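Local coordinates for amino acid ABC transporter, binding protein (Thermus thermophilus, PDB 3VV5) that binds S-(2-aminoethyl)-L-cysteine (L-thialysine) as the periplasmic solute-binding component of an amino acid ABC transporter, at residues W79-L88 and R95-H103; T59-A68 and T244-F253. All blocks are in the same frame, centred on the assembly; numbering follows the deposited sequence.

Contact 1. Residues W79-L88 and R95-H103; sequences WIAQSFDTLL and RFDFVIASH. With SLZ (L-thialysine), chain C.
With chi1 at 178°, CG of Phe84 lies anti to its backbone N and the ring swings over to meet the imidazole of His103, whose own CG stands beside its backbone N (chi1 -69°). The two rings form an offset stack, centroids 4.6 Å apart and planes tilted by 25°, within a beta-alpha-beta crossover of the two-lobed periplasmic binding protein fold, from strand 76-81 through helix 87-92 to strand 98-100, the two strands flanking strand 37-42 in parallel. Leu88 closes the opposite face of the imidazole: its CD2 makes a CH-pi contact 3.8 Å from the centroid of the His103 ring, so that ring is sandwiched.

Leu87, on the helix, reaches across to the chain on both sides of strand 98-100. Its CD1 presses on CB of Ala101 at 3.4 Å, a tight fit, and its CD2 packs against CZ of Phe96. Ile80 CG2 touches the edge of the Phe96 ring at CE1, 3.7 Å away, and Ile100 CG2 meets the six-membered ring of Trp79 at its edge.

The aromatic end borders the L-thialysine pocket, where the ligand SG lies over one face of Phe84. Two backbone carbonyls grip the two amino groups of the ligand: Ser102 O accepts from N of the ligand at 3.0 Å, and Ala101 O from NZ at 3.1 Å.

Contact 2. Residues T59-A68 and T244-F253; sequences TGFEVDLGNA and TYARISQKWF
Phe61 and Ile248 interlock as knobs into holes between two nearly antiparallel helices, 61-72 and 244-253, whose short segments here have axes 9.8 Å apart at an angle of 161°. This packing joins the last helix of the chain to a helix near its beginning. Phe61 sits among Tyr245, Ile248, Ser249 and Phe253; in return Ile248 settles among Phe61, Asp64, Leu65 and Ala68, with its CG2 3.5 Å from CD1 of Phe61.

Phe61, Tyr245 and Phe253 form an aromatic cluster. Chi1 of 177° sets CG of Phe61 anti to the backbone N and carries the ring into its hole. Phe253 turns an edge steeply onto one face of it, CE2 lying 3.5 Å from CG of Phe61. The rim of Phe61 is directed in turn at the face of Tyr245 in an offset edge-to-face pair, the planes almost perpendicular. The hydroxyl of Tyr245 is hydrogen-bonded to the carbonyl of His119.

The indole of Trp252 lies against backbone. Gly60, at the N-cap of helix 61-72, makes a CH-pi contact from CA to the six-membered ring, 3.7 Å from its centroid, while Phe61 N lies above the same face.

The polar contacts converge on one oxygen of Asp64, OD2, which takes two donors from opposite faces of the carboxylate. Lys251, fully extended, brings NZ to within 2.8 Å of Asp64 OD2 in a salt bridge on the syn side, tilted out of the carboxylate plane. The indole N-H comes in from above that plane on the other face: Trp252 NE1 donates to Asp64 OD2 at 2.7 Å, with an N-H...O angle of 166°.

In the fold
The centres of the two contacts are about 18 Å apart, and contact 1 is nested along the chain inside the long loop that contact 2 closes. Helix 61-72 leads directly into strand 76-81, where contact 1 begins; that strand and strand 98-100 both pair in parallel with strand 37-42, in the same sheet. The helix also touches contact 1 in space. Glu62, on a side of the helix away from helix 244-253, probably hydrogen-bonds through OE1 to Ser102 OG, and Val63 packs on Trp79. Helix 61-72 thus bridges the terminal helix and the ligand-lining chain around residues 101-103, so contact 2 lies one layer away from the L-thialysine pocket, joined to it through Glu62 and Ser102.

Contact 1. Residues W79-L88 and R95-H103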
loop_
_atom_site.group_PDB
_atom_site.type_symbol
_atom_site.label_atom_id
_atom_site.label_comp_id
_atom_site.label_asym_id
_atom_site.label_seq_id
_atom_site.Cartn_x
_atom_site.Cartn_y
_atom_site.Cartn_z
ATOM N N TRP A 79 11.738 11.843 1.371
ATOM C CA TRP A 79 10.438 11.299 1.006
ATOM C C TRP A 79 9.684 12.300 0.142
ATOM O O TRP A 79 9.696 13.508 0.407
ATOM C CB TRP A 79 9.612 10.963 2.258
ATOM C CG TRP A 79 10.132 9.775 3.027
ATOM C CD1 TRP A 79 11.091 9.784 4.000
ATOM C CD2 TRP A 79 9.718 8.405 2.875
ATOM N NE1 TRP A 79 11.294 8.498 4.471
ATOM C CE2 TRP A 79 10.464 7.639 3.796
ATOM C CE3 TRP A 79 8.788 7.757 2.045
ATOM C CZ2 TRP A 79 10.309 6.252 3.915
ATOM C CZ3 TRP A 79 8.620 6.370 2.170
ATOM C CH2 TRP A 79 9.387 5.638 3.091
ATOM N N ILE A 80 9.017 11.769 -0.871
ATOM C CA ILE A 80 8.173 12.562 -1.766
ATOM C C ILE A 80 6.796 11.903 -1.790
ATOM O O ILE A 80 6.670 10.759 -2.227
ATOM C CB ILE A 80 8.759 12.564 -3.201
ATOM C CG1 ILE A 80 10.241 12.973 -3.190
ATOM C CG2 ILE A 80 7.890 13.443 -4.157
ATOM C CD1 ILE A 80 10.490 14.367 -3.709
ATOM N N ALA A 81 5.784 12.630 -1.323
ATOM C CA ALA A 81 4.412 12.132 -1.241
ATOM C C ALA A 81 3.576 12.608 -2.431
ATOM O O ALA A 81 3.408 13.791 -2.617
ATOM C CB ALA A 81 3.763 12.595 0.066
ATOM N N GLN A 82 3.037 11.677 -3.210
ATOM C CA GLN A 82 2.287 12.016 -4.431
ATOM C C GLN A 82 1.019 11.183 -4.519
ATOM O O GLN A 82 0.906 10.137 -3.881
ATOM C CB GLN A 82 3.139 11.691 -5.679
ATOM C CG GLN A 82 4.447 12.473 -5.827
ATOM C CD GLN A 82 4.218 13.862 -6.403
ATOM O OE1 GLN A 82 4.244 14.868 -5.687
ATOM N NE2 GLN A 82 3.977 13.920 -7.704
ATOM N N SER A 83 0.085 11.599 -5.370
ATOM C CA SER A 83 -1.120 10.802 -5.605
ATOM C C SER A 83 -0.772 9.353 -5.998
ATOM O O SER A 83 0.124 9.126 -6.822
ATOM C CB SER A 83 -1.994 11.489 -6.664
ATOM O OG SER A 83 -3.198 10.763 -6.858
ATOM N N PHE A 84 -1.454 8.371 -5.391
ATOM C CA PHE A 84 -1.113 6.969 -5.594
ATOM C C PHE A 84 -0.983 6.572 -7.078
ATOM O O PHE A 84 0.015 5.946 -7.461
ATOM C CB PHE A 84 -2.094 6.015 -4.879
ATOM C CG PHE A 84 -1.789 4.549 -5.106
ATOM C CD1 PHE A 84 -0.711 3.931 -4.470
ATOM C CD2 PHE A 84 -2.561 3.790 -5.984
ATOM C CE1 PHE A 84 -0.412 2.573 -4.692
ATOM C CE2 PHE A 84 -2.274 2.425 -6.219
ATOM C CZ PHE A 84 -1.196 1.811 -5.569
ATOM N N ASP A 85 -1.984 6.943 -7.885
ATOM C CA ASP A 85 -2.050 6.496 -9.297
ATOM C C ASP A 85 -0.933 7.054 -10.184
ATOM O O ASP A 85 -0.756 6.632 -11.334
ATOM C CB ASP A 85 -3.433 6.769 -9.917
ATOM C CG ASP A 85 -3.795 8.278 -9.986
ATOM O OD1 ASP A 85 -3.156 9.105 -9.321
ATOM O OD2 ASP A 85 -4.765 8.625 -10.692
ATOM N N THR A 86 -0.164 7.986 -9.633
ATOM C CA THR A 86 0.936 8.599 -10.369
ATOM C C THR A 86 2.290 7.967 -10.064
ATOM O O THR A 86 3.277 8.264 -10.756
ATOM C CB THR A 86 1.099 10.105 -10.048
ATOM O OG1 THR A 86 1.729 10.274 -8.761
ATOM C CG2 THR A 86 -0.242 10.843 -10.092
ATOM N N LEU A 87 2.354 7.120 -9.038
ATOM C CA LEU A 87 3.649 6.723 -8.452
ATOM C C LEU A 87 4.524 5.861 -9.363
ATOM O O LEU A 87 5.692 6.151 -9.505
ATOM C CB LEU A 87 3.482 6.041 -7.075
ATOM C CG LEU A 87 3.092 6.917 -5.879
ATOM C CD1 LEU A 87 2.756 6.021 -4.700
ATOM C CD2 LEU A 87 4.204 7.927 -5.507
ATOM N N LEU A 88 3.969 4.814 -9.971
ATOM C CA LEU A 88 4.792 3.945 -10.818
ATOM C C LEU A 88 5.282 4.679 -12.071
ATOM O O LEU A 88 6.436 4.527 -12.480
ATOM C CB LEU A 88 4.071 2.644 -11.174
ATOM C CG LEU A 88 3.677 1.766 -9.971
ATOM C CD1 LEU A 88 3.061 0.460 -10.459
ATOM C CD2 LEU A 88 4.870 1.529 -9.017
ATOM N N ARG A 95 11.721 10.461 -11.056
ATOM C CA ARG A 95 11.375 11.436 -10.006
ATOM C C ARG A 95 11.820 10.954 -8.618
ATOM O O ARG A 95 12.235 11.752 -7.770
ATOM C CB ARG A 95 9.861 11.753 -10.042
ATOM C CG ARG A 95 9.345 12.641 -8.885
ATOM C CD ARG A 95 9.586 14.116 -9.133
ATOM N NE ARG A 95 9.189 15.002 -8.026
ATOM C CZ ARG A 95 7.955 15.463 -7.811
ATOM N NH1 ARG A 95 6.952 15.096 -8.594
ATOM N NH2 ARG A 95 7.718 16.284 -6.793
ATOM N N PHE A 96 11.735 9.650 -8.386
ATOM C CA PHE A 96 12.254 9.056 -7.153
ATOM C C PHE A 96 13.071 7.827 -7.539
ATOM O O PHE A 96 12.946 7.320 -8.662
ATOM C CB PHE A 96 11.149 8.621 -6.171
ATOM C CG PHE A 96 9.736 8.996 -6.569
ATOM C CD1 PHE A 96 9.175 10.195 -6.160
ATOM C CD2 PHE A 96 8.940 8.098 -7.278
ATOM C CE1 PHE A 96 7.846 10.518 -6.479
ATOM C CE2 PHE A 96 7.616 8.420 -7.605
ATOM C CZ PHE A 96 7.074 9.624 -7.212
ATOM N N ASP A 97 13.885 7.331 -6.612
ATOM C CA ASP A 97 14.715 6.147 -6.864
ATOM C C ASP A 97 13.956 4.847 -6.629
ATOM O O ASP A 97 14.128 3.861 -7.365
ATOM C CB ASP A 97 15.974 6.190 -5.995
ATOM C CG ASP A 97 16.784 7.421 -6.241
ATOM O OD1 ASP A 97 17.106 7.677 -7.425
ATOM O OD2 ASP A 97 17.085 8.144 -5.268
ATOM N N PHE A 98 13.108 4.847 -5.604
ATOM C CA PHE A 98 12.177 3.748 -5.398
ATOM C C PHE A 98 10.876 4.214 -4.771
ATOM O O PHE A 98 10.780 5.328 -4.241
ATOM C CB PHE A 98 12.792 2.547 -4.645
ATOM C CG PHE A 98 12.886 2.692 -3.125
ATOM C CD1 PHE A 98 11.936 2.081 -2.289
ATOM C CD2 PHE A 98 13.980 3.342 -2.534
ATOM C CE1 PHE A 98 12.039 2.176 -0.876
ATOM C CE2 PHE A 98 14.126 3.423 -1.111
ATOM C CZ PHE A 98 13.152 2.846 -0.286
ATOM N N VAL A 99 9.896 3.330 -4.837
ATOM C CA VAL A 99 8.580 3.608 -4.298
ATOM C C VAL A 99 8.239 2.524 -3.268
ATOM O O VAL A 99 8.454 1.326 -3.514
ATOM C CB VAL A 99 7.518 3.632 -5.433
ATOM C CG1 VAL A 99 6.076 3.651 -4.875
ATOM C CG2 VAL A 99 7.734 4.830 -6.348
ATOM N N ILE A 100 7.706 2.953 -2.123
ATOM C CA ILE A 100 7.104 2.037 -1.142
ATOM C C ILE A 100 5.784 2.622 -0.723
ATOM O O ILE A 100 5.733 3.601 0.029
ATOM C CB ILE A 100 8.066 1.722 0.059
ATOM C CG1 ILE A 100 7.482 0.630 0.981
ATOM C CG2 ILE A 100 8.504 3.009 0.816
ATOM C CD1 ILE A 100 8.530 0.139 2.006
ATOM N N ALA A 101 4.708 2.041 -1.258
ATOM C CA ALA A 101 3.388 2.629 -1.158
ATOM C C ALA A 101 2.290 1.553 -1.274
ATOM O O ALA A 101 1.215 1.792 -1.838
ATOM C CB ALA A 101 3.231 3.694 -2.232
ATOM N N SER A 102 2.581 0.379 -0.728
ATOM C CA SER A 102 1.631 -0.730 -0.621
ATOM C C SER A 102 1.187 -1.317 -1.969
ATOM O O SER A 102 0.052 -1.776 -2.084
ATOM C CB SER A 102 0.416 -0.307 0.226
ATOM O OG SER A 102 0.783 -0.116 1.587
ATOM N N HIS A 103 2.065 -1.326 -2.969
ATOM C CA HIS A 103 1.707 -1.913 -4.269
ATOM C C HIS A 103 1.693 -3.421 -4.193
ATOM O O HIS A 103 2.718 -4.045 -3.910
ATOM C CB HIS A 103 2.668 -1.504 -5.389
ATOM C CG HIS A 103 2.581 -0.060 -5.770
ATOM N ND1 HIS A 103 1.781 0.394 -6.803
ATOM C CD2 HIS A 103 3.194 1.029 -5.259
ATOM C CE1 HIS A 103 1.916 1.706 -6.914
ATOM N NE2 HIS A 103 2.779 2.112 -5.999
HETATM N N SLZ C . -2.788 -2.645 -2.223
HETATM C CA SLZ C . -3.219 -1.506 -3.066
HETATM C CB SLZ C . -2.392 -0.235 -2.734
HETATM S SG SLZ C . -3.160 1.134 -1.796
HETATM C CD SLZ C . -1.672 2.196 -1.745
HETATM C CE SLZ C . -1.826 3.608 -1.171
HETATM N NZ SLZ C . -0.528 4.026 -0.619
HETATM C C SLZ C . -2.850 -1.907 -4.491
HETATM O O SLZ C . -3.488 -1.395 -5.425
HETATM O OXT SLZ C . -1.918 -2.733 -4.622
#

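Contact 2. Residues T59-A68 and T244-F253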
loop_
_atom_site.group_PDB
_atom_site.type_symbol
_atom_site.label_atom_id
_atom_site.label_comp_id
_atom_site.label_asym_id
_atom_site.label_seq_id
_atom_site.Cartn_x
_atom_site.Cartn_y
_atom_site.Cartn_z
ATOM N N THR A 59 4.513 9.075 8.242
ATOM C CA THR A 59 4.851 7.925 9.077
ATOM C C THR A 59 4.049 6.692 8.622
ATOM O O THR A 59 3.390 6.688 7.547
ATOM C CB THR A 59 4.676 8.268 10.598
ATOM O OG1 THR A 59 5.155 7.198 11.425
ATOM C CG2 THR A 59 3.215 8.620 10.925
ATOM N N GLY A 60 4.145 5.631 9.405
ATOM C CA GLY A 60 3.476 4.383 9.078
ATOM C C GLY A 60 4.478 3.248 8.940
ATOM O O GLY A 60 5.687 3.474 8.886
ATOM N N PHE A 61 3.963 2.022 8.891
ATOM C CA PHE A 61 4.798 0.823 8.696
ATOM C C PHE A 61 5.807 0.950 7.551
ATOM O O PHE A 61 6.996 0.610 7.705
ATOM C CB PHE A 61 3.881 -0.383 8.477
ATOM C CG PHE A 61 4.601 -1.647 8.188
ATOM C CD1 PHE A 61 5.355 -2.279 9.188
ATOM C CD2 PHE A 61 4.540 -2.215 6.921
ATOM C CE1 PHE A 61 6.039 -3.468 8.927
ATOM C CE2 PHE A 61 5.234 -3.398 6.636
ATOM C CZ PHE A 61 5.983 -4.033 7.641
ATOM N N GLU A 62 5.348 1.451 6.406
ATOM C CA GLU A 62 6.218 1.542 5.224
ATOM C C GLU A 62 7.276 2.622 5.319
ATOM O O GLU A 62 8.358 2.479 4.763
ATOM C CB GLU A 62 5.393 1.693 3.941
ATOM C CG GLU A 62 4.716 0.404 3.600
ATOM C CD GLU A 62 3.872 0.453 2.334
ATOM O OE1 GLU A 62 2.917 1.250 2.261
ATOM O OE2 GLU A 62 4.132 -0.366 1.435
ATOM N N VAL A 63 6.957 3.689 6.037
ATOM C CA VAL A 63 7.906 4.776 6.271
ATOM C C VAL A 63 9.013 4.328 7.236
ATOM O O VAL A 63 10.212 4.551 6.961
ATOM C CB VAL A 63 7.177 6.046 6.741
ATOM C CG1 VAL A 63 8.160 7.172 7.098
ATOM C CG2 VAL A 63 6.157 6.540 5.641
ATOM N N ASP A 64 8.637 3.649 8.322
ATOM C CA ASP A 64 9.646 3.060 9.237
ATOM C C ASP A 64 10.544 2.055 8.518
ATOM O O ASP A 64 11.765 2.045 8.707
ATOM C CB ASP A 64 8.978 2.400 10.439
ATOM C CG ASP A 64 8.497 3.414 11.471
ATOM O OD1 ASP A 64 8.879 4.600 11.367
ATOM O OD2 ASP A 64 7.756 3.021 12.394
ATOM N N LEU A 65 9.944 1.220 7.677
ATOM C CA LEU A 65 10.711 0.239 6.904
ATOM C C LEU A 65 11.636 0.917 5.901
ATOM O O LEU A 65 12.841 0.589 5.805
ATOM C CB LEU A 65 9.781 -0.746 6.153
ATOM C CG LEU A 65 9.888 -2.280 6.209
ATOM C CD1 LEU A 65 9.460 -2.920 4.868
ATOM C CD2 LEU A 65 11.219 -2.884 6.662
ATOM N N GLY A 66 11.076 1.857 5.137
ATOM C CA GLY A 66 11.861 2.609 4.160
ATOM C C GLY A 66 13.028 3.323 4.822
ATOM O O GLY A 66 14.139 3.330 4.283
ATOM N N ASN A 67 12.784 3.907 5.994
ATOM C CA ASN A 67 13.856 4.577 6.755
ATOM C C ASN A 67 14.951 3.594 7.206
ATOM O O ASN A 67 16.146 3.903 7.094
ATOM C CB ASN A 67 13.304 5.338 7.964
ATOM C CG ASN A 67 12.647 6.673 7.601
ATOM O OD1 ASN A 67 11.864 7.210 8.386
ATOM N ND2 ASN A 67 12.984 7.223 6.461
ATOM N N ALA A 68 14.544 2.428 7.724
ATOM C CA ALA A 68 15.472 1.374 8.178
ATOM C C ALA A 68 16.329 0.841 7.026
ATOM O O ALA A 68 17.526 0.598 7.191
ATOM C CB ALA A 68 14.709 0.216 8.843
ATOM N N THR A 244 14.984 -6.270 12.951
ATOM C CA THR A 244 14.405 -4.963 12.662
ATOM C C THR A 244 13.009 -5.094 12.061
ATOM O O THR A 244 12.078 -4.389 12.461
ATOM C CB THR A 244 15.298 -4.133 11.706
ATOM O OG1 THR A 244 16.435 -3.635 12.432
ATOM C CG2 THR A 244 14.525 -2.952 11.128
ATOM N N TYR A 245 12.868 -5.986 11.094
ATOM C CA TYR A 245 11.556 -6.145 10.449
ATOM C C TYR A 245 10.476 -6.542 11.473
ATOM O O TYR A 245 9.384 -5.963 11.497
ATOM C CB TYR A 245 11.633 -7.163 9.323
ATOM C CG TYR A 245 10.313 -7.283 8.606
ATOM C CD1 TYR A 245 9.272 -8.011 9.176
ATOM C CD2 TYR A 245 10.096 -6.652 7.371
ATOM C CE1 TYR A 245 8.046 -8.120 8.566
ATOM C CE2 TYR A 245 8.838 -6.768 6.729
ATOM C CZ TYR A 245 7.829 -7.506 7.347
ATOM O OH TYR A 245 6.572 -7.653 6.783
ATOM N N ALA A 246 10.797 -7.535 12.306
ATOM C CA ALA A 246 9.927 -7.974 13.380
ATOM C C ALA A 246 9.523 -6.831 14.304
ATOM O O ALA A 246 8.343 -6.701 14.610
ATOM C CB ALA A 246 10.583 -9.122 14.187
ATOM N N ARG A 247 10.490 -6.022 14.757
ATOM C CA ARG A 247 10.203 -4.895 15.662
ATOM C C ARG A 247 9.231 -3.882 15.034
ATOM O O ARG A 247 8.347 -3.321 15.704
ATOM C CB ARG A 247 11.497 -4.147 16.071
ATOM C CG ARG A 247 11.160 -2.864 16.866
ATOM C CD ARG A 247 12.195 -1.765 16.905
ATOM N NE ARG A 247 12.756 -1.321 15.642
ATOM C CZ ARG A 247 12.498 -0.152 15.051
ATOM N NH1 ARG A 247 11.623 0.714 15.580
ATOM N NH2 ARG A 247 13.109 0.136 13.905
ATOM N N ILE A 248 9.429 -3.609 13.749
ATOM C CA ILE A 248 8.602 -2.606 13.077
ATOM C C ILE A 248 7.208 -3.165 12.810
ATOM O O ILE A 248 6.218 -2.454 12.964
ATOM C CB ILE A 248 9.272 -2.089 11.781
ATOM C CG1 ILE A 248 10.525 -1.271 12.127
ATOM C CG2 ILE A 248 8.276 -1.288 10.923
ATOM C CD1 ILE A 248 11.392 -0.849 10.880
ATOM N N SER A 249 7.131 -4.435 12.419
ATOM C CA SER A 249 5.825 -5.076 12.207
ATOM C C SER A 249 5.043 -5.131 13.524
ATOM O O SER A 249 3.864 -4.812 13.557
ATOM C CB SER A 249 5.974 -6.466 11.594
ATOM O OG SER A 249 4.709 -7.021 11.258
ATOM N N GLN A 250 5.720 -5.496 14.608
ATOM C CA GLN A 250 5.098 -5.513 15.936
ATOM C C GLN A 250 4.609 -4.131 16.398
ATOM O O GLN A 250 3.521 -4.015 16.959
ATOM C CB GLN A 250 6.056 -6.115 16.977
ATOM C CG GLN A 250 6.281 -7.631 16.842
ATOM C CD GLN A 250 5.029 -8.464 17.092
ATOM O OE1 GLN A 250 4.115 -8.048 17.828
ATOM N NE2 GLN A 250 4.993 -9.666 16.502
ATOM N N LYS A 251 5.419 -3.102 16.176
ATOM C CA LYS A 251 5.058 -1.709 16.481
ATOM C C LYS A 251 3.704 -1.336 15.840
ATOM O O LYS A 251 2.800 -0.810 16.486
ATOM C CB LYS A 251 6.161 -0.767 15.968
ATOM C CG LYS A 251 5.924 0.751 16.204
ATOM C CD LYS A 251 6.997 1.600 15.509
ATOM C CE LYS A 251 6.781 3.102 15.714
ATOM N NZ LYS A 251 7.886 3.899 15.057
ATOM N N TRP A 252 3.580 -1.625 14.554
ATOM C CA TRP A 252 2.405 -1.204 13.802
ATOM C C TRP A 252 1.202 -2.137 13.889
ATOM O O TRP A 252 0.057 -1.663 13.879
ATOM C CB TRP A 252 2.791 -0.901 12.344
ATOM C CG TRP A 252 3.598 0.351 12.304
ATOM C CD1 TRP A 252 4.965 0.446 12.245
ATOM C CD2 TRP A 252 3.105 1.683 12.448
ATOM N NE1 TRP A 252 5.346 1.772 12.289
ATOM C CE2 TRP A 252 4.224 2.550 12.408
ATOM C CE3 TRP A 252 1.813 2.240 12.577
ATOM C CZ2 TRP A 252 4.099 3.943 12.511
ATOM C CZ3 TRP A 252 1.691 3.623 12.685
ATOM C CH2 TRP A 252 2.828 4.461 12.640
ATOM N N PHE A 253 1.446 -3.443 13.977
ATOM C CA PHE A 253 0.365 -4.452 13.871
ATOM C C PHE A 253 0.195 -5.409 15.061
ATOM O O PHE A 253 -0.839 -6.074 15.184
ATOM C CB PHE A 253 0.574 -5.267 12.589
ATOM C CG PHE A 253 0.684 -4.429 11.357
ATOM C CD1 PHE A 253 -0.429 -3.748 10.862
ATOM C CD2 PHE A 253 1.905 -4.315 10.683
ATOM C CE1 PHE A 253 -0.328 -2.962 9.703
ATOM C CE2 PHE A 253 2.014 -3.544 9.527
ATOM C CZ PHE A 253 0.893 -2.856 9.043
#